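Local coordinates for hemoglobin subunit alpha (Isurus oxyrinchus, PDB 3MKB), which probably carries oxygen in the blood of the shortfin mako shark, as the heme-binding alpha chain of a four-chain hemoglobin, at residues P99-S102 against E103-V107; D125-L128 against S129-S133. One frame throughout, in Å; residues are numbered along the deposited sequence.

Contact 1 of 2, residues P99-S102 against E103-V107; sequences PMLS and ECILV
Ile105 swings CG1 back beside its own backbone N, opposite the carbonyl carbon (chi1 -71°), and with the chain then extended its CD1 lies alongside Leu101, one turn earlier in helix 97-112. Leu101 answers with CG placed anti to N (chi1 -177°), and Leu101 CG and Ile105 CD1 meet at 4.4 Å. On the neighbouring flank Leu101 CD1 stands 4.4 Å from Cys104 CB, a loose apolar approach, while Cys104 CB packs closer, 3.4 Å from Leu101 O. The backbone provides the firmer grip. Glu103 N donates to Pro99 O, Cys104 N to Met100 O, Ile105 N to Leu101 O at 2.9 Å, and Leu106 N to Ser102 O at 3.0 Å, the i to i+4 bonding of an alpha helix. Leu106 CG also lies 3.4 Å from Ser102 O, so an aliphatic branch borders a carbonyl that already accepts an N-H. The hydroxyl of Ser102 is bonded one turn back, to Phe98 O.

The faces of the helix have different neighbours. Leu101 touches the heme, Met100, Cys104 and Ile105 lean on Leu32, Arg31 and Ala28 of helix 21-35, Ser102 and Leu106 face helix 118-135, and Glu103 packs on Val102 of a hemoglobin beta chain. The backbone carbonyls of residues 99 to 102 and the Ser102 hydroxyl are thus met within the helix, and the aliphatic side chains of Leu101, Ile105 and Leu106 are left to meet the heme and the neighbouring helices through apolar contact.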
loop_
_atom_site.group_PDB
_atom_site.type_symbol
_atom_site.label_atom_id
_atom_site.label_comp_id
_atom_site.label_asym_id
_atom_site.label_seq_id
_atom_site.Cartn_x
_atom_site.Cartn_y
_atom_site.Cartn_z
ATOM N N PRO A 99 5.226 -4.299 6.027
ATOM C CA PRO A 99 6.072 -3.156 5.606
ATOM C C PRO A 99 5.932 -1.862 6.392
ATOM O O PRO A 99 6.898 -1.090 6.441
ATOM C CB PRO A 99 5.714 -2.968 4.143
ATOM C CG PRO A 99 4.527 -3.853 3.871
ATOM C CD PRO A 99 4.315 -4.774 4.959
ATOM N N MET A 100 4.806 -1.604 7.054
ATOM C CA MET A 100 4.810 -0.432 8.033
ATOM C C MET A 100 5.831 -0.639 9.158
ATOM O O MET A 100 6.600 0.270 9.519
ATOM C CB MET A 100 3.435 -0.205 8.653
ATOM C CG MET A 100 2.308 0.271 7.719
ATOM S SD MET A 100 0.709 -0.110 8.552
ATOM C CE MET A 100 -0.391 1.014 7.703
ATOM N N LEU A 101 5.889 -1.867 9.718
ATOM C CA LEU A 101 6.830 -2.088 10.784
ATOM C C LEU A 101 8.274 -1.953 10.278
ATOM O O LEU A 101 9.134 -1.422 11.002
ATOM C CB LEU A 101 6.615 -3.450 11.489
ATOM C CG LEU A 101 7.530 -3.786 12.701
ATOM C CD1 LEU A 101 7.694 -2.651 13.733
ATOM C CD2 LEU A 101 7.076 -5.099 13.397
ATOM N N SER A 102 8.544 -2.518 9.099
ATOM C CA SER A 102 9.855 -2.380 8.482
ATOM C C SER A 102 10.371 -0.928 8.442
ATOM O O SER A 102 11.511 -0.631 8.790
ATOM C CB SER A 102 9.831 -2.962 7.065
ATOM O OG SER A 102 9.572 -4.348 7.147
ATOM N N GLU A 103 9.539 -0.021 7.976
ATOM C CA GLU A 103 9.949 1.359 7.883
ATOM C C GLU A 103 10.212 1.996 9.257
ATOM O O GLU A 103 11.146 2.797 9.424
ATOM C CB GLU A 103 8.891 2.142 7.107
ATOM C CG GLU A 103 9.359 3.596 6.773
ATOM C CD GLU A 103 10.558 3.664 5.793
ATOM O OE1 GLU A 103 11.258 4.697 5.768
ATOM O OE2 GLU A 103 10.755 2.706 5.019
ATOM N N CYS A 104 9.400 1.619 10.238
ATOM C CA CYS A 104 9.617 1.993 11.628
ATOM C C CYS A 104 10.935 1.414 12.202
ATOM O O CYS A 104 11.566 2.085 12.954
ATOM C CB CYS A 104 8.428 1.561 12.526
ATOM S SG CYS A 104 7.008 2.538 12.135
ATOM N N ILE A 105 11.345 0.210 11.796
ATOM C CA ILE A 105 12.653 -0.292 12.208
ATOM C C ILE A 105 13.755 0.534 11.565
ATOM O O ILE A 105 14.757 0.879 12.221
ATOM C CB ILE A 105 12.852 -1.825 11.825
ATOM C CG1 ILE A 105 11.976 -2.718 12.716
ATOM C CG2 ILE A 105 14.333 -2.238 12.089
ATOM C CD1 ILE A 105 11.883 -4.190 12.276
ATOM N N LEU A 106 13.579 0.877 10.292
ATOM C CA LEU A 106 14.613 1.630 9.569
ATOM C C LEU A 106 14.752 3.004 10.212
ATOM O O LEU A 106 15.862 3.486 10.413
ATOM C CB LEU A 106 14.244 1.794 8.112
ATOM C CG LEU A 106 14.307 0.465 7.305
ATOM C CD1 LEU A 106 13.792 0.786 5.922
ATOM C CD2 LEU A 106 15.761 -0.102 7.250
ATOM N N VAL A 107 13.620 3.668 10.465
ATOM C CA VAL A 107 13.690 4.977 11.148
ATOM C C VAL A 107 14.369 4.938 12.527
ATOM O O VAL A 107 15.138 5.823 12.890
ATOM C CB VAL A 107 12.313 5.641 11.210
ATOM C CG1 VAL A 107 12.332 6.855 12.249
ATOM C CG2 VAL A 107 11.873 5.982 9.789
#

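Contact 2 of 2, residues D125-L128 against S129-S133; sequences DKLL and SAISS
Leu127 and Ile131, one turn apart on helix 118-135, form the tight side of this contact. The two side chains cross obliquely, with the Ile131 CD1 methyl 3.9 Å from the branch carbon Leu127 CG and equally near its CD1. Leu127 has CG opposite its backbone N (chi1 176°), whereas Ile131 turns CG1 back beside its own N (chi1 -65°), which directs the ethyl arm toward the preceding turn. That arm also passes close over the backbone, Ile131 CG1 lying 3.3 Å from Leu127 O, the carbonyl that accepts Ile131 N. Leu128 joins more loosely from the next position, its CD2 4.2 Å from Ile131 CD1, and its carbonyl O accepts Ser132 N at 2.7 Å. Leu127 and Ile131 rest on Val66 of helix 53-70, and Ile131 touches the heme.

The other flank is polar, and its side chains do not touch directly; Ser129 lies exposed. Asp125 OD1 and Ser129 OG are too far apart to bond directly, at 4.2 Å, and a water joins them: it donates to Asp125 OD1 at 2.6 Å and lies 3.0 Å from Ser129 OG. Ser129 N donates to Asp125 O, and the Ser129 hydroxyl also lies near that carbonyl, though its proton is not settled there. The second carboxylate oxygen, Asp125 OD2, makes a salt bridge to Arg140 of the second alpha subunit, and this arginine packs on Ser129 as well.

This is the last long helix of the globin fold, with one side lining the heme pocket through Ile131 and, in this tetramer, another meeting the second alpha subunit.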
loop_
_atom_site.group_PDB
_atom_site.type_symbol
_atom_site.label_atom_id
_atom_site.label_comp_id
_atom_site.label_asym_id
_atom_site.label_seq_id
_atom_site.Cartn_x
_atom_site.Cartn_y
_atom_site.Cartn_z
ATOM N N ASP A 125 16.828 -2.552 4.381
ATOM C CA ASP A 125 15.522 -2.600 3.743
ATOM C C ASP A 125 15.330 -3.833 2.876
ATOM O O ASP A 125 14.233 -4.400 2.855
ATOM C CB ASP A 125 15.242 -1.368 2.892
ATOM C CG ASP A 125 13.745 -1.160 2.656
ATOM O OD1 ASP A 125 12.927 -1.574 3.511
ATOM O OD2 ASP A 125 13.391 -0.480 1.686
ATOM N N LYS A 126 16.395 -4.290 2.209
ATOM C CA LYS A 126 16.306 -5.554 1.477
ATOM C C LYS A 126 16.089 -6.760 2.364
ATOM O O LYS A 126 15.263 -7.610 2.033
ATOM C CB LYS A 126 17.527 -5.798 0.576
ATOM C CG LYS A 126 17.544 -4.834 -0.579
ATOM C CD LYS A 126 18.856 -4.925 -1.357
ATOM C CE LYS A 126 18.884 -6.216 -2.180
ATOM N NZ LYS A 126 19.896 -6.125 -3.288
ATOM N N LEU A 127 16.840 -6.861 3.446
ATOM C CA LEU A 127 16.551 -7.859 4.486
ATOM C C LEU A 127 15.097 -7.765 5.001
ATOM O O LEU A 127 14.352 -8.757 5.010
ATOM C CB LEU A 127 17.549 -7.758 5.646
ATOM C CG LEU A 127 17.310 -8.696 6.853
ATOM C CD1 LEU A 127 17.352 -10.177 6.448
ATOM C CD2 LEU A 127 18.216 -8.382 8.059
ATOM N N LEU A 128 14.679 -6.579 5.447
ATOM C CA LEU A 128 13.261 -6.441 5.901
ATOM C C LEU A 128 12.175 -6.829 4.880
ATOM O O LEU A 128 11.180 -7.481 5.260
ATOM C CB LEU A 128 12.992 -5.044 6.521
ATOM C CG LEU A 128 13.920 -4.677 7.696
ATOM C CD1 LEU A 128 13.790 -3.267 8.300
ATOM C CD2 LEU A 128 13.771 -5.721 8.815
ATOM N N SER A 129 12.385 -6.487 3.598
ATOM C CA SER A 129 11.471 -6.867 2.490
ATOM C C SER A 129 11.354 -8.362 2.333
ATOM O O SER A 129 10.244 -8.876 2.190
ATOM C CB SER A 129 11.856 -6.253 1.132
ATOM O OG SER A 129 11.695 -4.858 1.211
ATOM N N ALA A 130 12.496 -9.054 2.378
ATOM C CA ALA A 130 12.495 -10.528 2.344
ATOM C C ALA A 130 11.799 -11.124 3.590
ATOM O O ALA A 130 11.090 -12.133 3.517
ATOM C CB ALA A 130 13.932 -11.022 2.240
ATOM N N ILE A 131 11.964 -10.471 4.740
ATOM C CA ILE A 131 11.303 -10.931 5.941
ATOM C C ILE A 131 9.776 -10.736 5.751
ATOM O O ILE A 131 9.034 -11.710 5.845
ATOM C CB ILE A 131 11.858 -10.284 7.236
ATOM C CG1 ILE A 131 13.329 -10.699 7.467
ATOM C CG2 ILE A 131 11.023 -10.705 8.439
ATOM C CD1 ILE A 131 14.028 -9.882 8.540
ATOM N N SER A 132 9.333 -9.509 5.409
ATOM C CA SER A 132 7.915 -9.247 5.114
ATOM C C SER A 132 7.336 -10.242 4.151
ATOM O O SER A 132 6.240 -10.732 4.356
ATOM C CB SER A 132 7.673 -7.834 4.573
ATOM O OG SER A 132 7.937 -6.968 5.636
ATOM N N SER A 133 8.093 -10.571 3.116
ATOM C CA SER A 133 7.588 -11.523 2.133
ATOM C C SER A 133 7.299 -12.894 2.775
ATOM O O SER A 133 6.177 -13.435 2.702
ATOM C CB SER A 133 8.598 -11.652 1.018
ATOM O OG SER A 133 8.141 -12.604 0.081
HETATM O O HOH W 1 10.904 -3.272 3.615
#

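Along the chain, helix 97-112 comes first with contact 1, and helix 118-135 follows with contact 2. The two are in series, neither nested nor crossing. Each joins consecutive turns of a single helix, with no residues between its segments, so neither closes a loop. Their centres lie 10 Å apart, and the helices meet through packing of Ser102 on Leu128 and Ser132, and of Leu106 on Asp125. Contact 1 ties this helix pair to helix 21-35 and a beta chain; contact 2 ties it to helix 53-70 and the second alpha subunit. Both reach the heme, through Leu101 and Ile131.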